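Rubredoxin\:oxygen oxidoreductase (Desulfovibrio gigas, PDB 1E5D) catalyses the four-electron reduction of one oxygen molecule to two water molecules, using a diiron centre and flavin mononucleotide. Local coordinates at residues K5-D8 / G9-L12; T352-L355 / A356-T360. All coordinates share one frame; numbering follows the deposited sequence.

Contact 1 (K5-D8 / G9-L12); sequences KIID and GFHL
The side chains of Ile7 and Phe10 leave the hairpin in the same direction and pack flank to flank. Followed outward from CB, Ile7 sends its CG1 into the position between the backbone N and the carbonyl carbon (chi1 59°), which sets this branch against the ring: CG1 lies 3.3 Å from Phe10 CD1. Its tip, Ile7 CD1, continues past the same side of the ring, 3.8 Å from Phe10 CE1, in an oblique approach. Asp8 O, by contrast, lies in the ring plane, at the edge beside CD1.

Between these two residues the chain reverses in a type II beta turn, the tip of the beta hairpin that joins strands 4-7 and 10-17 at the edge of the seven-stranded mixed sheet of the lactamase-fold domain, where 4-7 is an outermost strand. Gly9 holds the turn with its positive phi (80°), and Phe10 N donates to Ile7 O at 2.8 Å. One step further from the turn, Ile6 N gives Phe10 O an almost straight bond of 2.8 Å.

Ile6 stretches its CD1 to Leu12 CB, 4.1 Å away, while Phe221 and Tyr38 also touch its side chain. Phe10 is buried, with Val40 and Val160 packed on it and Phe155 meeting it edge-to-face. Lys5 and His11 occupy the other face of the hairpin: Lys5 CG rests 3.5 Å from His11 CE1, and the bent lysine chain continues to Asp8, where Lys5 NZ and Asp8 OD1 form a salt bridge at 3.3 Å, weak as a hydrogen bond. His11 NE2 makes a weak hydrogen bond to Glu41 OE1.

Contact 2 (T352-L355 / A356-T360); sequences TKVL and AEWLT
Val354 and Trp358 meet one turn apart on helix 350-361, the helix of the beta-alpha-beta unit that links strands 338-345 and 371-374 in the flavodoxin-like domain. Four backbone hydrogen bonds of the i to i+4 kind carry the helix across this stretch. Ala356 N donates to Thr352 O, Glu357 N to Lys353 O, Trp358 N to Val354 O and Leu359 N to Leu355 O, all within 2.9 to 3.0 Å. The last of them is the straightest at its hydrogen, with an N-H...O angle of 165°. Next in the series, the main-chain N of Thr360 bonds Ala356 O, and Thr360 OG1 adds a weak second bond to that oxygen at 3.2 Å.

Packing against the rest of the domain falls to Leu355, Leu359 and Trp358. Leu355 and Leu359 are buried, and both touch Val309 of strand 306-310, one strand of the parallel sheet. Leu355 also reaches Leu326 of helix 320-331, and Trp358 touches Leu326, Gln327 and Lys330; the indole thus packs helix 350-361 against helix 320-331.

Within the helix, the valine and the indole run side by side in the same direction. Val354 CG1 stands anti to the backbone N (chi1 167°) and approaches the pyrrole end of the indole, 3.5 Å from Trp358 CD1 and 3.7 Å from NE1. The backbone of the valine borders that ring too: Val354 O lies near the ring plane at its edge, 3.2 Å from Trp358 CD1.

Overall arrangement
Contact 1 and contact 2 belong to different domains of the chain, the first to the lactamase-fold part and the second to the flavodoxin-like part. They lie on opposite sides of the chain's centre; their own centres are 52 Å apart and their nearest atoms about 38 Å, so they do not touch. Each sits at some remove from a cofactor. In contact 1 the side chain of Leu12 is about 13 Å from the mu-oxo-diiron unit and about 10 Å from the side chain of His226, which lines the mu-oxo-diiron site. In contact 2 the side chain of Thr352 is about 10 Å from a bound flavin mononucleotide.

Contact 1 (K5-D8 / G9-L12)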
# COMPACT_ATOMS: atom_id res chain seq x y z
N LYS A 5 -33.46 1.35 25.23
CA LYS A 5 -33.48 0.94 26.62
C LYS A 5 -32.76 -0.39 26.76
O LYS A 5 -33.12 -1.40 26.14
CB LYS A 5 -34.90 0.82 27.17
CG LYS A 5 -35.07 1.42 28.56
CD LYS A 5 -35.63 0.40 29.54
CE LYS A 5 -36.27 1.07 30.74
NZ LYS A 5 -37.76 0.97 30.72
N ILE A 6 -31.72 -0.38 27.60
CA ILE A 6 -31.03 -1.66 27.77
C ILE A 6 -31.71 -2.39 28.92
O ILE A 6 -32.31 -3.44 28.71
CB ILE A 6 -29.53 -1.43 28.01
CG1 ILE A 6 -28.84 -0.66 26.88
CG2 ILE A 6 -28.83 -2.75 28.28
CD1 ILE A 6 -27.54 -0.03 27.30
N ILE A 7 -31.60 -1.77 30.07
CA ILE A 7 -32.33 -2.07 31.29
C ILE A 7 -32.84 -0.74 31.88
O ILE A 7 -32.43 0.33 31.44
CB ILE A 7 -31.51 -2.81 32.36
CG1 ILE A 7 -30.26 -2.07 32.83
CG2 ILE A 7 -31.15 -4.20 31.88
CD1 ILE A 7 -29.57 -2.75 33.99
N ASP A 8 -33.72 -0.85 32.85
CA ASP A 8 -34.35 0.31 33.48
C ASP A 8 -33.29 1.31 33.91
O ASP A 8 -32.37 0.97 34.65
CB ASP A 8 -35.19 -0.13 34.68
CG ASP A 8 -36.25 -1.15 34.30
OD1 ASP A 8 -37.06 -0.82 33.40
OD2 ASP A 8 -36.29 -2.26 34.88
N GLY A 9 -33.40 2.55 33.42
CA GLY A 9 -32.44 3.58 33.76
C GLY A 9 -31.14 3.54 32.99
O GLY A 9 -30.29 4.40 33.22
N PHE A 10 -30.96 2.58 32.09
CA PHE A 10 -29.78 2.47 31.25
C PHE A 10 -30.15 2.61 29.78
O PHE A 10 -30.91 1.82 29.22
CB PHE A 10 -29.06 1.15 31.44
CG PHE A 10 -28.25 0.94 32.70
CD1 PHE A 10 -28.88 0.77 33.92
CD2 PHE A 10 -26.87 0.92 32.66
CE1 PHE A 10 -28.15 0.58 35.07
CE2 PHE A 10 -26.13 0.73 33.80
CZ PHE A 10 -26.76 0.55 35.02
N HIS A 11 -29.62 3.63 29.10
CA HIS A 11 -29.96 3.73 27.68
C HIS A 11 -28.72 3.86 26.81
O HIS A 11 -27.74 4.52 27.15
CB HIS A 11 -30.89 4.91 27.41
CG HIS A 11 -32.05 4.98 28.35
ND1 HIS A 11 -33.34 4.67 27.96
CD2 HIS A 11 -32.12 5.33 29.65
CE1 HIS A 11 -34.15 4.82 28.99
NE2 HIS A 11 -33.43 5.22 30.02
N LEU A 12 -28.84 3.21 25.66
CA LEU A 12 -27.89 3.27 24.57
C LEU A 12 -28.18 4.50 23.72
O LEU A 12 -29.25 4.62 23.13
CB LEU A 12 -27.99 1.99 23.75
CG LEU A 12 -27.20 1.79 22.47
CD1 LEU A 12 -27.98 2.31 21.27
CD2 LEU A 12 -25.83 2.45 22.53

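Contact 2 (T352-L355 / A356-T360)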
# COMPACT_ATOMS: atom_id res chain seq x y z
N THR A 352 13.03 -12.83 -2.10
CA THR A 352 12.79 -13.90 -1.12
C THR A 352 13.69 -13.71 0.09
O THR A 352 13.33 -14.01 1.22
CB THR A 352 13.00 -15.29 -1.75
OG1 THR A 352 14.26 -15.32 -2.41
CG2 THR A 352 11.93 -15.52 -2.81
N LYS A 353 14.88 -13.18 -0.18
CA LYS A 353 15.78 -12.82 0.91
C LYS A 353 15.08 -11.88 1.87
O LYS A 353 15.01 -12.07 3.09
CB LYS A 353 17.03 -12.17 0.33
CG LYS A 353 18.33 -12.57 1.00
CD LYS A 353 19.21 -13.36 0.03
CE LYS A 353 20.69 -13.18 0.31
NZ LYS A 353 21.52 -13.09 -0.93
N VAL A 354 14.52 -10.82 1.28
CA VAL A 354 13.81 -9.80 2.05
C VAL A 354 12.57 -10.34 2.74
O VAL A 354 12.33 -10.05 3.91
CB VAL A 354 13.40 -8.62 1.15
CG1 VAL A 354 12.41 -7.74 1.88
CG2 VAL A 354 14.63 -7.82 0.74
N LEU A 355 11.77 -11.12 2.02
CA LEU A 355 10.57 -11.66 2.66
C LEU A 355 10.95 -12.48 3.88
O LEU A 355 10.34 -12.36 4.94
CB LEU A 355 9.77 -12.48 1.65
CG LEU A 355 9.16 -11.62 0.53
CD1 LEU A 355 8.55 -12.47 -0.56
CD2 LEU A 355 8.14 -10.67 1.13
N ALA A 356 11.99 -13.29 3.72
CA ALA A 356 12.51 -14.11 4.81
C ALA A 356 12.89 -13.25 6.01
O ALA A 356 12.51 -13.58 7.13
CB ALA A 356 13.69 -14.95 4.37
N GLU A 357 13.60 -12.16 5.78
CA GLU A 357 13.98 -11.29 6.90
C GLU A 357 12.74 -10.76 7.62
O GLU A 357 12.75 -10.58 8.84
CB GLU A 357 14.83 -10.12 6.41
CG GLU A 357 15.70 -9.46 7.46
CD GLU A 357 17.10 -9.15 6.96
OE1 GLU A 357 17.26 -8.91 5.74
OE2 GLU A 357 18.04 -9.16 7.78
N TRP A 358 11.69 -10.50 6.85
CA TRP A 358 10.45 -9.98 7.42
C TRP A 358 9.80 -11.05 8.31
O TRP A 358 9.44 -10.79 9.45
CB TRP A 358 9.46 -9.59 6.34
CG TRP A 358 9.52 -8.22 5.76
CD1 TRP A 358 10.16 -7.86 4.60
CD2 TRP A 358 8.93 -7.03 6.28
NE1 TRP A 358 10.00 -6.51 4.38
CE2 TRP A 358 9.25 -5.98 5.40
CE3 TRP A 358 8.16 -6.74 7.42
CZ2 TRP A 358 8.82 -4.67 5.62
CZ3 TRP A 358 7.74 -5.44 7.63
CH2 TRP A 358 8.07 -4.42 6.74
N LEU A 359 9.65 -12.25 7.75
CA LEU A 359 8.97 -13.30 8.50
C LEU A 359 9.74 -13.63 9.77
O LEU A 359 9.18 -13.62 10.87
CB LEU A 359 8.78 -14.54 7.62
CG LEU A 359 7.92 -14.31 6.37
CD1 LEU A 359 7.51 -15.64 5.75
CD2 LEU A 359 6.69 -13.48 6.71
N THR A 360 11.02 -13.91 9.61
CA THR A 360 11.90 -14.18 10.75
C THR A 360 11.84 -13.05 11.76
O THR A 360 11.78 -13.26 12.97
CB THR A 360 13.35 -14.39 10.27
OG1 THR A 360 13.41 -15.57 9.45
CG2 THR A 360 14.27 -14.65 11.46